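Local structure of legionella ubiquitin-specific protease A domain-containing protein (Legionella pneumophila subsp. pneumophila, 5DGG) at residues H124-F135 and L162-R173; C137-K145 and Y154-D163. The protein is of uncertain function but is probably a ubiquitin-specific cysteine protease of peptidase clan CA, perhaps a metaeffector, and is represented here by its central domain. All coordinates share one frame; numbering follows the deposited sequence.

Helix 132-146 and helix 156-165 take part in both contacts, which touch and share Leu-162 and Asp-163. Contact 1 works at the start of helix 132-146, where residues 124-131, leading into that helix, meet residues 166-170 and the first residues of helix 171-183; it is largely buried, yet much of its chemistry is polar, with linked amides and a salt bridge. Contact 2 lies further along helix 132-146 and is helix packing proper: aliphatic side chains fill its centre, while lysines and aspartates edge it toward solvent. The centres of the two contacts lie about 12 Å apart, and Leu-172 of contact 1 packs against Ala-138 and Thr-161 of contact 2, so their apolar parts run together.

Contact 1 of 2, residues H124-F135 and L162-R173; sequences HPQGDAYSCGDF and LDNLGNEDNVLR
Asn-167 reaches across to Gln-126 and Phe-135. Its CB packs 3.8 Å from CE2 of Phe-135, the ring standing perpendicular to the amide. At the tip, ND2 gives Gln-126 OE1 a nearly straight bond of 2.8 Å (175°) and also donates to Asn-170 OD1. On the other branch, OD1 accepts from the backbone N of Arg-173. An amide suits this place, donating and accepting at once. Gln-126 OE1 has a second donor, Ser-131 OG, from the opposite face, and Gln-126 NE2 donates to Tyr-130 OH, whose own bond to Asn-170 OD1 is very short, 2.5 Å. These bonds join the approach to helix 132-146 to the first turn of helix 171-183. Cys-132, starting its helix with His-63 beside it, is consistent with the cysteine-histidine arrangement of clan CA peptidases. Arg-173, bent at chi2 and chi3 (54° and 60°), forms a side-on salt bridge with Asp-134, NH2 to OD1 2.7 Å and NE to OD2 2.8 Å; Asp-134 OD2 also bonds Thr-176 OG1. Leu-172 CD2 lies over the Phe-135 ring, 4.2 Å from its centroid. Gly-166, with positive phi, brings CA to 3.5 Å from His-124 O in a CA-H...O contact. His-124 NE2 bonds weakly to Asp-163 O.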
loop_
_atom_site.group_PDB
_atom_site.type_symbol
_atom_site.label_atom_id
_atom_site.label_comp_id
_atom_site.label_asym_id
_atom_site.label_seq_id
_atom_site.Cartn_x
_atom_site.Cartn_y
_atom_site.Cartn_z
ATOM N N HIS A 124 2.441 -4.802 -15.273
ATOM C CA HIS A 124 1.918 -6.086 -15.784
ATOM C C HIS A 124 0.729 -6.611 -14.951
ATOM O O HIS A 124 0.826 -7.624 -14.236
ATOM C CB HIS A 124 3.049 -7.139 -15.854
ATOM C CG HIS A 124 4.343 -6.618 -16.397
ATOM N ND1 HIS A 124 4.563 -6.390 -17.735
ATOM C CD2 HIS A 124 5.492 -6.280 -15.771
ATOM C CE1 HIS A 124 5.789 -5.929 -17.913
ATOM N NE2 HIS A 124 6.381 -5.878 -16.737
ATOM N N PRO A 125 -0.420 -5.939 -15.050
ATOM C CA PRO A 125 -1.565 -6.349 -14.254
ATOM C C PRO A 125 -2.081 -7.698 -14.711
ATOM O O PRO A 125 -1.947 -8.035 -15.895
ATOM C CB PRO A 125 -2.605 -5.282 -14.560
ATOM C CG PRO A 125 -2.228 -4.761 -15.892
ATOM C CD PRO A 125 -0.736 -4.805 -15.920
ATOM N N GLN A 126 -2.642 -8.476 -13.790
ATOM C CA GLN A 126 -3.220 -9.772 -14.135
ATOM C C GLN A 126 -4.737 -9.659 -14.318
ATOM O O GLN A 126 -5.319 -10.384 -15.122
ATOM C CB GLN A 126 -2.858 -10.790 -13.054
ATOM C CG GLN A 126 -3.583 -12.122 -13.158
ATOM C CD GLN A 126 -3.081 -13.161 -12.152
ATOM O OE1 GLN A 126 -2.669 -12.833 -11.043
ATOM N NE2 GLN A 126 -3.132 -14.442 -12.542
ATOM N N GLY A 127 -5.369 -8.780 -13.536
ATOM C CA GLY A 127 -6.798 -8.532 -13.593
ATOM C C GLY A 127 -7.646 -9.638 -12.980
ATOM O O GLY A 127 -8.788 -9.792 -13.362
ATOM N N ASP A 128 -7.093 -10.404 -12.044
ATOM C CA ASP A 128 -7.813 -11.476 -11.322
ATOM C C ASP A 128 -7.932 -11.107 -9.828
ATOM O O ASP A 128 -6.985 -10.561 -9.248
ATOM C CB ASP A 128 -7.043 -12.787 -11.420
ATOM C CG ASP A 128 -7.009 -13.351 -12.828
ATOM O OD1 ASP A 128 -7.912 -13.039 -13.613
ATOM O OD2 ASP A 128 -6.074 -14.118 -13.135
ATOM N N ALA A 129 -9.043 -11.442 -9.193
ATOM C CA ALA A 129 -9.256 -11.008 -7.805
ATOM C C ALA A 129 -8.191 -11.552 -6.838
ATOM O O ALA A 129 -7.689 -10.819 -5.952
ATOM C CB ALA A 129 -10.660 -11.415 -7.344
ATOM N N TYR A 130 -7.833 -12.834 -7.015
ATOM C CA TYR A 130 -7.022 -13.514 -6.012
ATOM C C TYR A 130 -5.637 -12.899 -5.772
ATOM O O TYR A 130 -5.097 -13.103 -4.716
ATOM C CB TYR A 130 -6.866 -15.011 -6.302
ATOM C CG TYR A 130 -5.855 -15.357 -7.360
ATOM C CD1 TYR A 130 -4.575 -15.810 -7.015
ATOM C CD2 TYR A 130 -6.163 -15.264 -8.719
ATOM C CE1 TYR A 130 -3.629 -16.117 -7.983
ATOM C CE2 TYR A 130 -5.217 -15.562 -9.685
ATOM C CZ TYR A 130 -3.962 -16.000 -9.308
ATOM O OH TYR A 130 -3.041 -16.346 -10.260
ATOM N N SER A 131 -5.063 -12.194 -6.754
ATOM C CA SER A 131 -3.679 -11.758 -6.647
ATOM C C SER A 131 -3.533 -10.261 -6.256
ATOM O O SER A 131 -2.436 -9.764 -6.261
ATOM C CB SER A 131 -2.924 -12.042 -7.933
ATOM O OG SER A 131 -3.520 -11.384 -9.043
ATOM N N CYS A 132 -4.614 -9.584 -5.855
ATOM C CA CYS A 132 -4.537 -8.150 -5.579
ATOM C C CYS A 132 -3.616 -7.899 -4.392
ATOM O O CYS A 132 -2.898 -6.949 -4.399
ATOM C CB CYS A 132 -5.916 -7.554 -5.325
ATOM S SG CYS A 132 -6.980 -7.417 -6.782
ATOM N N GLY A 133 -3.658 -8.775 -3.392
ATOM C CA GLY A 133 -2.773 -8.722 -2.229
ATOM C C GLY A 133 -1.315 -8.797 -2.603
ATOM O O GLY A 133 -0.478 -8.042 -2.084
ATOM N N ASP A 134 -1.016 -9.756 -3.486
ATOM C CA ASP A 134 0.328 -9.984 -3.951
ATOM C C ASP A 134 0.885 -8.758 -4.657
ATOM O O ASP A 134 2.020 -8.316 -4.395
ATOM C CB ASP A 134 0.349 -11.192 -4.924
ATOM C CG ASP A 134 -0.315 -12.445 -4.323
ATOM O OD1 ASP A 134 -1.575 -12.492 -4.150
ATOM O OD2 ASP A 134 0.447 -13.398 -4.039
ATOM N N PHE A 135 0.120 -8.253 -5.602
ATOM C CA PHE A 135 0.486 -7.007 -6.276
ATOM C C PHE A 135 0.682 -5.863 -5.295
ATOM O O PHE A 135 1.658 -5.121 -5.411
ATOM C CB PHE A 135 -0.565 -6.599 -7.335
ATOM C CG PHE A 135 -0.418 -7.312 -8.677
ATOM C CD1 PHE A 135 0.339 -6.760 -9.675
ATOM C CD2 PHE A 135 -1.072 -8.514 -8.938
ATOM C CE1 PHE A 135 0.493 -7.401 -10.894
ATOM C CE2 PHE A 135 -0.937 -9.167 -10.148
ATOM C CZ PHE A 135 -0.152 -8.608 -11.130
ATOM N N LEU A 162 7.546 -8.545 -9.588
ATOM C CA LEU A 162 6.481 -7.622 -10.010
ATOM C C LEU A 162 6.857 -6.815 -11.235
ATOM O O LEU A 162 6.096 -6.735 -12.213
ATOM C CB LEU A 162 6.155 -6.638 -8.886
ATOM C CG LEU A 162 5.222 -5.462 -9.267
ATOM C CD1 LEU A 162 3.835 -5.947 -9.514
ATOM C CD2 LEU A 162 5.170 -4.457 -8.143
ATOM N N ASP A 163 8.027 -6.201 -11.195
ATOM C CA ASP A 163 8.411 -5.280 -12.259
ATOM C C ASP A 163 8.575 -5.921 -13.625
ATOM O O ASP A 163 8.264 -5.307 -14.662
ATOM C CB ASP A 163 9.728 -4.617 -11.909
ATOM C CG ASP A 163 10.026 -3.454 -12.803
ATOM O OD1 ASP A 163 9.357 -2.416 -12.675
ATOM O OD2 ASP A 163 10.907 -3.577 -13.672
ATOM N N ASN A 164 9.089 -7.151 -13.639
ATOM C CA ASN A 164 9.378 -7.816 -14.905
ATOM C C ASN A 164 8.337 -8.782 -15.344
ATOM O O ASN A 164 8.159 -8.926 -16.546
ATOM C CB ASN A 164 10.748 -8.491 -14.829
ATOM C CG ASN A 164 11.840 -7.468 -14.605
ATOM O OD1 ASN A 164 12.207 -6.772 -15.516
ATOM N ND2 ASN A 164 12.287 -7.314 -13.371
ATOM N N LEU A 165 7.651 -9.439 -14.395
ATOM C CA LEU A 165 6.711 -10.523 -14.713
ATOM C C LEU A 165 5.243 -10.346 -14.311
ATOM O O LEU A 165 4.405 -11.156 -14.713
ATOM C CB LEU A 165 7.176 -11.795 -14.028
ATOM C CG LEU A 165 8.506 -12.326 -14.549
ATOM C CD1 LEU A 165 9.064 -13.368 -13.571
ATOM C CD2 LEU A 165 8.289 -12.910 -15.941
ATOM N N GLY A 166 4.942 -9.375 -13.453
ATOM C CA GLY A 166 3.603 -9.303 -12.848
ATOM C C GLY A 166 3.383 -10.615 -12.128
ATOM O O GLY A 166 4.272 -11.077 -11.389
ATOM N N ASN A 167 2.229 -11.220 -12.356
ATOM C CA ASN A 167 1.938 -12.563 -11.833
ATOM C C ASN A 167 1.703 -13.588 -12.939
ATOM O O ASN A 167 0.948 -14.556 -12.787
ATOM C CB ASN A 167 0.771 -12.532 -10.870
ATOM C CG ASN A 167 0.650 -13.812 -10.080
ATOM O OD1 ASN A 167 1.663 -14.402 -9.654
ATOM N ND2 ASN A 167 -0.583 -14.264 -9.893
ATOM N N GLU A 168 2.367 -13.381 -14.056
ATOM C CA GLU A 168 2.394 -14.390 -15.137
ATOM C C GLU A 168 2.839 -15.735 -14.611
ATOM O O GLU A 168 3.799 -15.803 -13.836
ATOM C CB GLU A 168 3.377 -13.937 -16.219
ATOM C CG GLU A 168 2.693 -13.332 -17.428
ATOM C CD GLU A 168 2.363 -14.405 -18.468
ATOM O OE1 GLU A 168 2.031 -15.545 -18.049
ATOM O OE2 GLU A 168 2.450 -14.130 -19.695
ATOM N N ASP A 169 2.156 -16.796 -15.039
ATOM C CA ASP A 169 2.427 -18.162 -14.585
ATOM C C ASP A 169 2.370 -18.250 -13.064
ATOM O O ASP A 169 3.021 -19.110 -12.468
ATOM C CB ASP A 169 3.804 -18.678 -15.093
ATOM C CG ASP A 169 3.812 -19.031 -16.581
ATOM O OD1 ASP A 169 2.788 -18.775 -17.259
ATOM O OD2 ASP A 169 4.861 -19.556 -17.061
ATOM N N ASN A 170 1.647 -17.309 -12.438
ATOM C CA ASN A 170 1.474 -17.258 -10.993
ATOM C C ASN A 170 2.817 -17.106 -10.266
ATOM O O ASN A 170 2.932 -17.503 -9.122
ATOM C CB ASN A 170 0.735 -18.524 -10.533
ATOM C CG ASN A 170 -0.273 -18.257 -9.436
ATOM O OD1 ASN A 170 -0.910 -17.191 -9.379
ATOM N ND2 ASN A 170 -0.416 -19.214 -8.541
ATOM N N VAL A 171 3.820 -16.512 -10.917
ATOM C CA VAL A 171 5.158 -16.432 -10.304
ATOM C C VAL A 171 5.220 -15.463 -9.127
ATOM O O VAL A 171 6.019 -15.666 -8.189
ATOM C CB VAL A 171 6.283 -16.062 -11.292
ATOM C CG1 VAL A 171 6.444 -17.135 -12.353
ATOM C CG2 VAL A 171 6.071 -14.674 -11.888
ATOM N N LEU A 172 4.387 -14.415 -9.150
ATOM C CA LEU A 172 4.333 -13.496 -8.008
ATOM C C LEU A 172 3.750 -14.210 -6.778
ATOM O O LEU A 172 4.300 -14.137 -5.665
ATOM C CB LEU A 172 3.580 -12.223 -8.369
ATOM C CG LEU A 172 3.718 -11.082 -7.356
ATOM C CD1 LEU A 172 5.151 -10.494 -7.232
ATOM C CD2 LEU A 172 2.715 -9.987 -7.715
ATOM N N ARG A 173 2.672 -14.938 -6.960
ATOM C CA ARG A 173 2.141 -15.790 -5.886
ATOM C C ARG A 173 3.159 -16.824 -5.378
ATOM O O ARG A 173 3.277 -17.055 -4.161
ATOM C CB ARG A 173 0.847 -16.457 -6.331
ATOM C CG ARG A 173 0.242 -17.473 -5.360
ATOM C CD ARG A 173 0.012 -16.940 -3.937
ATOM N NE ARG A 173 -0.901 -15.789 -3.823
ATOM C CZ ARG A 173 -2.202 -15.861 -3.598
ATOM N NH1 ARG A 173 -2.796 -17.052 -3.487
ATOM N NH2 ARG A 173 -2.944 -14.746 -3.502
HETATM O O HOH W 1 3.892 -5.078 -12.850
HETATM O O HOH W 2 0.397 -10.437 -14.239
#

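Contact 2 of 2, residues C137-K145 and Y154-D163; sequences CAYSHKKMK and YNPILIDTLD
Ala-138 CB fits between two leucines of the facing helix, 4.1 Å from Leu-158 CB and 3.9 Å from Leu-162 CB. A methyl group suits this point because the backbones come close here. Leu-162 sends CD2 to the edge of the Tyr-139 ring, and that same methyl also lies against the Tyr-139 backbone N. Ile-159 is the knob of the interface, seated among Ala-138, His-141, Lys-142 and Lys-145; its unbranched CG1-CD1 arm reaches into the groove, CD1 to 3.4 Å from His-141 O.

Helix 137-145 and helix 156-163 approach to 8.1 Å between their axes and cross at -109°, closer to perpendicular than to antiparallel. The chain enters the second helix through Asn-155, the N-cap, whose OD1 accepts from Leu-158 N. Asn-155 ND2 bonds Glu-179 OE1 of helix 171-183, and its CB makes a CH-pi contact with one face of the His-141 ring, 3.9 Å from the centroid, while Leu-158 CD1 touches His-141 CD2. His-141 NE2 bonds to Leu-14 O, which ties helix 132-146 to helix 8-14.

Further out, Tyr-154 chi1 of 57° sets its CG between the backbone N and carbonyl carbon, and Lys-145 CB stands over the ring centre in a CH-pi contact, 3.8 Å from the centroid; the extended lysine runs on past the hydroxyl. The ammonium of Lys-145 carries on toward solvent, where a water bridges NZ to Asp-160 OD1. Lys-142, likewise extended, brings NZ only to 3.9 Å from Asp-163 OD1, a long ion pair; that carboxylate is salt-bridged to Lys-123.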
loop_
_atom_site.group_PDB
_atom_site.type_symbol
_atom_site.label_atom_id
_atom_site.label_comp_id
_atom_site.label_asym_id
_atom_site.label_seq_id
_atom_site.Cartn_x
_atom_site.Cartn_y
_atom_site.Cartn_z
ATOM N N CYS A 137 1.371 -5.904 -2.050
ATOM C CA CYS A 137 2.525 -6.145 -1.199
ATOM C C CYS A 137 3.808 -5.876 -1.933
ATOM O O CYS A 137 4.716 -5.138 -1.447
ATOM C CB CYS A 137 2.543 -7.576 -0.667
ATOM S SG CYS A 137 1.459 -7.832 0.734
ATOM N N ALA A 138 3.882 -6.393 -3.161
ATOM C CA ALA A 138 5.087 -6.222 -3.948
ATOM C C ALA A 138 5.266 -4.769 -4.368
ATOM O O ALA A 138 6.378 -4.229 -4.357
ATOM C CB ALA A 138 5.072 -7.119 -5.163
ATOM N N TYR A 139 4.181 -4.127 -4.767
ATOM C CA TYR A 139 4.255 -2.698 -5.121
ATOM C C TYR A 139 4.706 -1.816 -3.927
ATOM O O TYR A 139 5.470 -0.829 -4.118
ATOM C CB TYR A 139 2.954 -2.228 -5.785
ATOM C CG TYR A 139 3.023 -0.851 -6.448
ATOM C CD1 TYR A 139 3.494 -0.709 -7.717
ATOM C CD2 TYR A 139 2.603 0.305 -5.763
ATOM C CE1 TYR A 139 3.615 0.524 -8.324
ATOM C CE2 TYR A 139 2.671 1.556 -6.362
ATOM C CZ TYR A 139 3.189 1.660 -7.655
ATOM O OH TYR A 139 3.279 2.850 -8.309
ATOM N N SER A 140 4.240 -2.189 -2.724
ATOM C CA SER A 140 4.617 -1.511 -1.526
ATOM C C SER A 140 6.144 -1.635 -1.249
ATOM O O SER A 140 6.813 -0.704 -0.771
ATOM C CB SER A 140 3.785 -2.031 -0.345
ATOM O OG SER A 140 2.402 -1.714 -0.519
ATOM N N HIS A 141 6.689 -2.813 -1.479
ATOM C CA HIS A 141 8.133 -2.996 -1.447
ATOM C C HIS A 141 8.832 -2.109 -2.502
ATOM O O HIS A 141 9.822 -1.462 -2.215
ATOM C CB HIS A 141 8.463 -4.471 -1.633
ATOM C CG HIS A 141 8.241 -5.290 -0.402
ATOM N ND1 HIS A 141 9.174 -5.374 0.606
ATOM C CD2 HIS A 141 7.176 -5.997 0.021
ATOM C CE1 HIS A 141 8.704 -6.126 1.582
ATOM N NE2 HIS A 141 7.495 -6.518 1.251
ATOM N N LYS A 142 8.307 -2.065 -3.720
ATOM C CA LYS A 142 8.858 -1.205 -4.731
ATOM C C LYS A 142 8.874 0.249 -4.263
ATOM O O LYS A 142 9.888 0.963 -4.455
ATOM C CB LYS A 142 8.046 -1.314 -6.004
ATOM C CG LYS A 142 8.509 -0.341 -7.084
ATOM C CD LYS A 142 7.616 -0.363 -8.311
ATOM C CE LYS A 142 8.397 0.256 -9.474
ATOM N NZ LYS A 142 7.562 0.374 -10.688
ATOM N N LYS A 143 7.771 0.697 -3.644
ATOM C CA LYS A 143 7.749 2.067 -3.125
ATOM C C LYS A 143 8.748 2.300 -1.990
ATOM O O LYS A 143 9.344 3.378 -1.875
ATOM C CB LYS A 143 6.336 2.504 -2.686
ATOM C CG LYS A 143 5.301 2.522 -3.763
ATOM C CD LYS A 143 5.564 3.347 -4.984
ATOM C CE LYS A 143 5.781 4.806 -4.726
ATOM N NZ LYS A 143 5.662 5.543 -6.043
ATOM N N MET A 144 8.918 1.290 -1.153
ATOM C CA MET A 144 9.854 1.326 -0.072
ATOM C C MET A 144 11.246 1.665 -0.594
ATOM O O MET A 144 11.913 2.599 -0.103
ATOM C CB MET A 144 9.851 -0.027 0.637
ATOM C CG MET A 144 10.420 -0.004 2.002
ATOM S SD MET A 144 9.340 0.820 3.212
ATOM C CE MET A 144 10.540 0.691 4.528
ATOM N N LYS A 145 11.650 0.956 -1.639
ATOM C CA LYS A 145 12.926 1.244 -2.337
ATOM C C LYS A 145 12.931 2.646 -2.955
ATOM O O LYS A 145 13.879 3.434 -2.727
ATOM C CB LYS A 145 13.150 0.173 -3.424
ATOM C CG LYS A 145 14.471 0.295 -4.202
ATOM C CD LYS A 145 14.518 -0.753 -5.312
ATOM C CE LYS A 145 15.891 -0.857 -5.939
ATOM N NZ LYS A 145 15.952 -2.057 -6.823
ATOM N N TYR A 154 13.446 -3.747 2.346
ATOM C CA TYR A 154 12.513 -4.142 1.301
ATOM C C TYR A 154 13.017 -5.435 0.667
ATOM O O TYR A 154 14.190 -5.806 0.862
ATOM C CB TYR A 154 12.394 -3.062 0.238
ATOM C CG TYR A 154 13.683 -2.646 -0.450
ATOM C CD1 TYR A 154 14.207 -3.393 -1.511
ATOM C CD2 TYR A 154 14.373 -1.507 -0.059
ATOM C CE1 TYR A 154 15.369 -3.018 -2.139
ATOM C CE2 TYR A 154 15.544 -1.109 -0.696
ATOM C CZ TYR A 154 16.044 -1.871 -1.735
ATOM O OH TYR A 154 17.199 -1.533 -2.409
ATOM N N ASN A 155 12.154 -6.066 -0.132
ATOM C CA ASN A 155 12.321 -7.435 -0.562
ATOM C C ASN A 155 12.541 -7.399 -2.057
ATOM O O ASN A 155 11.589 -7.330 -2.822
ATOM C CB ASN A 155 11.081 -8.258 -0.232
ATOM C CG ASN A 155 11.258 -9.734 -0.537
ATOM O OD1 ASN A 155 11.761 -10.118 -1.594
ATOM N ND2 ASN A 155 10.833 -10.565 0.388
ATOM N N PRO A 156 13.808 -7.461 -2.491
ATOM C CA PRO A 156 14.097 -7.270 -3.913
ATOM C C PRO A 156 13.469 -8.338 -4.787
ATOM O O PRO A 156 13.134 -8.076 -5.941
ATOM C CB PRO A 156 15.630 -7.357 -3.987
ATOM C CG PRO A 156 16.120 -7.222 -2.599
ATOM C CD PRO A 156 15.021 -7.667 -1.684
ATOM N N ILE A 157 13.266 -9.529 -4.240
ATOM C CA ILE A 157 12.675 -10.600 -5.032
ATOM C C ILE A 157 11.261 -10.242 -5.449
ATOM O O ILE A 157 10.872 -10.423 -6.607
ATOM C CB ILE A 157 12.664 -11.931 -4.292
ATOM C CG1 ILE A 157 14.104 -12.327 -3.896
ATOM C CG2 ILE A 157 12.081 -12.997 -5.197
ATOM C CD1 ILE A 157 14.180 -13.488 -2.911
ATOM N N LEU A 158 10.482 -9.731 -4.497
ATOM C CA LEU A 158 9.133 -9.276 -4.835
ATOM C C LEU A 158 9.125 -8.102 -5.800
ATOM O O LEU A 158 8.289 -8.058 -6.697
ATOM C CB LEU A 158 8.337 -8.918 -3.575
ATOM C CG LEU A 158 8.182 -9.984 -2.522
ATOM C CD1 LEU A 158 7.379 -9.413 -1.375
ATOM C CD2 LEU A 158 7.509 -11.236 -3.039
ATOM N N ILE A 159 10.023 -7.138 -5.615
ATOM C CA ILE A 159 10.079 -6.008 -6.514
ATOM C C ILE A 159 10.414 -6.422 -7.941
ATOM O O ILE A 159 9.799 -5.946 -8.880
ATOM C CB ILE A 159 11.134 -4.996 -6.060
ATOM C CG1 ILE A 159 10.695 -4.340 -4.760
ATOM C CG2 ILE A 159 11.378 -3.956 -7.138
ATOM C CD1 ILE A 159 11.800 -3.576 -4.057
ATOM N N ASP A 160 11.439 -7.266 -8.083
ATOM C CA ASP A 160 11.907 -7.669 -9.422
ATOM C C ASP A 160 10.924 -8.613 -10.079
ATOM O O ASP A 160 10.762 -8.576 -11.288
ATOM C CB ASP A 160 13.311 -8.313 -9.399
ATOM C CG ASP A 160 14.397 -7.393 -8.784
ATOM O OD1 ASP A 160 14.181 -6.161 -8.642
ATOM O OD2 ASP A 160 15.451 -7.936 -8.402
ATOM N N THR A 161 10.246 -9.454 -9.309
ATOM C CA THR A 161 9.198 -10.278 -9.919
ATOM C C THR A 161 8.074 -9.392 -10.462
ATOM O O THR A 161 7.667 -9.482 -11.664
ATOM C CB THR A 161 8.680 -11.334 -8.956
ATOM O OG1 THR A 161 9.776 -12.174 -8.566
ATOM C CG2 THR A 161 7.588 -12.175 -9.619
ATOM N N LEU A 162 7.546 -8.545 -9.588
ATOM C CA LEU A 162 6.481 -7.622 -10.010
ATOM C C LEU A 162 6.857 -6.815 -11.235
ATOM O O LEU A 162 6.096 -6.735 -12.213
ATOM C CB LEU A 162 6.155 -6.638 -8.886
ATOM C CG LEU A 162 5.222 -5.462 -9.267
ATOM C CD1 LEU A 162 3.835 -5.947 -9.514
ATOM C CD2 LEU A 162 5.170 -4.457 -8.143
ATOM N N ASP A 163 8.027 -6.201 -11.195
ATOM C CA ASP A 163 8.411 -5.280 -12.259
ATOM C C ASP A 163 8.575 -5.921 -13.625
ATOM O O ASP A 163 8.264 -5.307 -14.662
ATOM C CB ASP A 163 9.728 -4.617 -11.909
ATOM C CG ASP A 163 10.026 -3.454 -12.803
ATOM O OD1 ASP A 163 9.357 -2.416 -12.675
ATOM O OD2 ASP A 163 10.907 -3.577 -13.672
HETATM O O HOH W 3 14.930 -4.374 -6.314
#